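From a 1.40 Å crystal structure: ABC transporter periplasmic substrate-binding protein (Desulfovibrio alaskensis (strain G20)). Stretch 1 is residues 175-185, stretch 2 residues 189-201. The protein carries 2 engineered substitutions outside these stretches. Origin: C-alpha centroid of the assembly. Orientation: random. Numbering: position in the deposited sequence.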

# COMPACT_ATOMS: atom_id res chain seq x y z
N GLY A 175 -12.44 1.85 -9.10
CA GLY A 175 -11.40 2.29 -8.26
C GLY A 175 -11.82 2.70 -6.88
O GLY A 175 -12.98 2.62 -6.45
N MET A 176 -10.81 3.12 -6.14
CA MET A 176 -11.01 3.31 -4.70
C MET A 176 -12.00 4.41 -4.38
O MET A 176 -12.94 4.22 -3.54
N LEU A 177 -11.86 5.60 -4.98
CA LEU A 177 -12.79 6.66 -4.67
C LEU A 177 -14.22 6.34 -5.04
O LEU A 177 -15.19 6.54 -4.25
N ARG A 178 -14.43 5.73 -6.17
CA ARG A 178 -15.75 5.33 -6.58
C ARG A 178 -16.37 4.31 -5.57
O ARG A 178 -17.57 4.34 -5.27
N THR A 179 -15.55 3.42 -5.11
CA THR A 179 -16.03 2.34 -4.24
C THR A 179 -16.39 2.95 -2.92
O THR A 179 -17.40 2.54 -2.31
N ILE A 180 -15.59 3.90 -2.43
CA ILE A 180 -15.95 4.64 -1.22
C ILE A 180 -17.30 5.28 -1.39
O ILE A 180 -18.15 5.22 -0.47
N ASN A 181 -17.51 5.99 -2.49
CA ASN A 181 -18.79 6.62 -2.81
C ASN A 181 -19.98 5.68 -2.88
O ASN A 181 -21.02 6.00 -2.32
N VAL A 182 -19.77 4.45 -3.38
CA VAL A 182 -20.84 3.49 -3.28
C VAL A 182 -21.16 3.06 -1.86
O VAL A 182 -22.34 3.01 -1.45
N ALA A 183 -20.14 2.86 -1.02
CA ALA A 183 -20.34 2.54 0.40
C ALA A 183 -21.08 3.70 1.05
O ALA A 183 -22.04 3.46 1.82
N ALA A 184 -20.76 4.96 0.69
CA ALA A 184 -21.50 6.08 1.28
C ALA A 184 -22.97 6.10 0.87
O ALA A 184 -23.82 6.26 1.74
N GLU A 185 -23.26 5.86 -0.42
CA GLU A 185 -24.61 5.88 -0.92
C GLU A 185 -25.43 4.76 -0.27
O GLU A 185 -26.66 4.95 0.01
N TYR A 189 -20.08 -0.60 4.66
CA TYR A 189 -18.71 -0.69 5.09
C TYR A 189 -17.82 -0.91 3.87
O TYR A 189 -18.23 -1.55 2.92
N THR A 190 -16.55 -0.52 3.95
CA THR A 190 -15.61 -0.84 2.84
C THR A 190 -14.19 -0.79 3.45
O THR A 190 -13.90 -0.07 4.42
N MET A 191 -13.27 -1.52 2.83
CA MET A 191 -11.84 -1.44 3.14
C MET A 191 -11.21 -0.49 2.10
O MET A 191 -11.42 -0.66 0.87
N THR A 192 -10.39 0.44 2.63
CA THR A 192 -9.64 1.42 1.79
C THR A 192 -8.27 1.59 2.25
O THR A 192 -7.96 1.34 3.39
N ASP A 193 -7.36 1.97 1.32
CA ASP A 193 -6.05 2.44 1.83
C ASP A 193 -6.38 3.78 2.60
O ASP A 193 -7.26 4.50 2.22
N ARG A 194 -5.52 4.02 3.60
CA ARG A 194 -5.65 5.27 4.40
C ARG A 194 -5.48 6.50 3.57
O ARG A 194 -6.24 7.46 3.77
N GLY A 195 -4.55 6.50 2.64
CA GLY A 195 -4.30 7.69 1.81
C GLY A 195 -5.55 8.16 1.10
O GLY A 195 -5.93 9.32 1.12
N THR A 196 -6.25 7.23 0.40
CA THR A 196 -7.45 7.59 -0.30
C THR A 196 -8.54 8.06 0.71
O THR A 196 -9.24 9.02 0.37
N TYR A 197 -8.64 7.41 1.88
CA TYR A 197 -9.53 7.92 2.90
C TYR A 197 -9.24 9.41 3.27
O TYR A 197 -10.18 10.22 3.31
N ILE A 198 -7.98 9.67 3.58
CA ILE A 198 -7.57 11.05 3.90
C ILE A 198 -8.05 12.03 2.78
O ILE A 198 -8.61 13.13 3.07
N LYS A 199 -7.84 11.71 1.50
CA LYS A 199 -8.25 12.61 0.42
C LYS A 199 -9.76 12.73 0.37
O LYS A 199 -10.32 13.84 0.18
N TYR A 200 -10.46 11.62 0.52
CA TYR A 200 -11.92 11.64 0.52
C TYR A 200 -12.51 12.50 1.75
O TYR A 200 -13.43 13.30 1.58
N GLU A 201 -11.97 12.30 2.93
CA GLU A 201 -12.37 13.00 4.14
C GLU A 201 -12.17 14.55 3.91
O GLU A 201 -13.07 15.34 4.23

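Helix 176-185 lies nearly antiparallel to the strand that ends at Asp 193, their axes 8.0 Å apart, and then meets helix 194-201 at 63°. No hydrogen bond joins the stretches; shape does the work, and several polar groups are satisfied within their own stretch, and others, such as Thr 190 OG1, elsewhere in the structure.

Met 176, Thr 179, Ile 180 and Ala 183 point toward the second stretch, the familiar i, i+3, i+4, i+7 stripe of one helical face. Around Thr 190 two small side chains pack: Ala 183 CB rests 3.9 Å from Thr 190 CG2, and Thr 179 CG2 (chi1 m) lies 3.7 Å from Thr 190 OG1. CA-to-CB directions alternate from Tyr 189 to Thr 192: Thr 190 and Thr 192 toward the helix, both chi1 t, Tyr 189 and Met 191 away.

Met 176, t and p with chi3 near -101°, bends along the strand, bringing CE to 3.4 Å from Met 191 O while its CG sits 3.7 Å from Thr 196 CG2.

Where the strand gives way to helix 194-201, Asp 193 adopts chi1 p and caps it: OD2 accepts from Thr 196 N at 2.8 Å, and OD1 from Thr 196 OG1 at 2.7 Å. With Thr 196 in m, its hydroxyl serves the cap while CG2 faces Leu 177 CD2 at 3.7 Å and Ile 180 CD1 at 3.9 Å. Thr 192 OG1 likewise donates to Asp 193 O at 2.9 Å.

Tyr 200, chi1 t, is the knob, set among Leu 177, Ile 180, Asn 181 and Ala 184. Ile 180, m and t, places CG2 over the ring face, 3.5 Å from the Tyr 200 ring centroid and almost on its normal, while CD1 reaches to 3.7 Å from Thr 192 OG1. Leu 177 starts sideways, but m and t carry CD2 to 4.1 Å from Tyr 200 CB. Asn 181, chi1 m, turns ND2 back to Leu 177 O at 2.9 Å.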

# COMPACT_ATOMS: atom_id res chain seq x y z
CB MET A 176 -9.71 3.51 -3.94
CG MET A 176 -9.78 3.29 -2.47
SD MET A 176 -10.00 1.57 -2.01
CE MET A 176 -11.77 1.58 -1.66
CB LEU A 177 -12.33 7.98 -5.37
CG LEU A 177 -11.20 8.72 -4.68
CD1 LEU A 177 -10.77 9.87 -5.60
CD2 LEU A 177 -11.65 9.25 -3.29
CB ARG A 178 -15.76 4.71 -7.94
CG ARG A 178 -15.56 5.71 -9.11
CD ARG A 178 -16.75 6.67 -9.24
NE ARG A 178 -16.64 7.34 -10.53
CZ ARG A 178 -17.49 8.21 -11.07
NH1 ARG A 178 -18.52 8.66 -10.39
NH2 ARG A 178 -17.25 8.68 -12.29
CB THR A 179 -14.92 1.30 -4.15
OG1 THR A 179 -14.74 0.68 -5.44
CG2 THR A 179 -15.16 0.23 -3.10
CB ILE A 180 -14.89 5.66 -0.88
CG1 ILE A 180 -13.68 4.98 -0.29
CG2 ILE A 180 -15.44 6.68 0.15
CD1 ILE A 180 -12.47 5.91 -0.07
CB ASN A 181 -18.66 7.58 -3.98
CG ASN A 181 -17.92 8.88 -3.53
OD1 ASN A 181 -18.48 9.62 -2.73
ND2 ASN A 181 -16.70 9.02 -3.84
CB VAL A 182 -20.55 2.25 -4.14
CG1 VAL A 182 -21.59 1.16 -3.85
CG2 VAL A 182 -20.45 2.64 -5.61
CB ALA A 183 -19.06 2.26 1.10
CB ALA A 184 -20.85 7.40 0.96
CB GLU A 185 -24.62 5.84 -2.44
CG GLU A 185 -25.99 6.04 -3.09
CD GLU A 185 -26.81 4.78 -3.23
OE1 GLU A 185 -26.23 3.69 -3.46
OE2 GLU A 185 -28.07 4.88 -3.14
CB TYR A 189 -18.54 -1.81 6.06
CG TYR A 189 -19.29 -1.55 7.39
CD1 TYR A 189 -20.61 -1.82 7.49
CD2 TYR A 189 -18.63 -1.01 8.44
CE1 TYR A 189 -21.29 -1.57 8.66
CE2 TYR A 189 -19.31 -0.81 9.66
CZ TYR A 189 -20.64 -1.00 9.70
OH TYR A 189 -21.30 -0.85 10.96
CB THR A 190 -15.80 0.06 1.64
OG1 THR A 190 -15.05 -0.49 0.54
CG2 THR A 190 -15.32 1.44 1.84
CB MET A 191 -11.16 -2.81 3.12
CG MET A 191 -9.73 -2.80 3.59
SD MET A 191 -8.67 -4.04 2.88
CE MET A 191 -8.44 -3.33 1.25
CB THR A 192 -10.36 2.75 1.77
OG1 THR A 192 -9.70 3.69 0.90
CG2 THR A 192 -10.51 3.35 3.10
CB ASP A 193 -5.06 2.70 0.67
CG ASP A 193 -5.61 3.69 -0.29
OD1 ASP A 193 -6.64 3.50 -1.00
OD2 ASP A 193 -5.01 4.77 -0.32
CB ARG A 194 -4.72 5.30 5.54
CG ARG A 194 -4.97 6.48 6.53
CD ARG A 194 -3.94 6.42 7.66
NE ARG A 194 -4.03 5.26 8.55
CZ ARG A 194 -4.82 5.19 9.62
NH1 ARG A 194 -5.65 6.18 9.94
NH2 ARG A 194 -4.80 4.08 10.36
CB THR A 196 -8.00 6.43 -1.15
OG1 THR A 196 -6.98 5.97 -2.08
CG2 THR A 196 -9.16 6.85 -1.93
CB TYR A 197 -9.59 7.09 4.15
CG TYR A 197 -10.65 7.63 5.05
CD1 TYR A 197 -11.98 7.45 4.72
CD2 TYR A 197 -10.33 8.33 6.24
CE1 TYR A 197 -12.98 7.99 5.55
CE2 TYR A 197 -11.30 8.91 7.02
CZ TYR A 197 -12.59 8.74 6.68
OH TYR A 197 -13.54 9.21 7.51
CB ILE A 198 -6.06 11.09 4.17
CG1 ILE A 198 -5.69 10.42 5.47
CG2 ILE A 198 -5.58 12.57 4.07
CD1 ILE A 198 -4.23 10.11 5.55
CB LYS A 199 -7.67 12.13 -0.95
CG LYS A 199 -6.13 12.26 -0.98
CD LYS A 199 -5.47 11.73 -2.25
CE LYS A 199 -3.95 12.07 -2.22
NZ LYS A 199 -3.07 11.24 -3.15
CB TYR A 200 -12.42 10.16 0.66
CG TYR A 200 -13.85 9.99 1.11
CD1 TYR A 200 -14.87 10.30 0.23
CD2 TYR A 200 -14.19 9.50 2.39
CE1 TYR A 200 -16.20 10.24 0.60
CE2 TYR A 200 -15.51 9.34 2.74
CZ TYR A 200 -16.49 9.69 1.85
OH TYR A 200 -17.76 9.51 2.40
CB GLU A 201 -11.44 12.54 5.25
CG GLU A 201 -11.66 13.23 6.59
CD GLU A 201 -10.65 12.86 7.63
OE1 GLU A 201 -9.44 12.76 7.39
OE2 GLU A 201 -11.05 12.59 8.77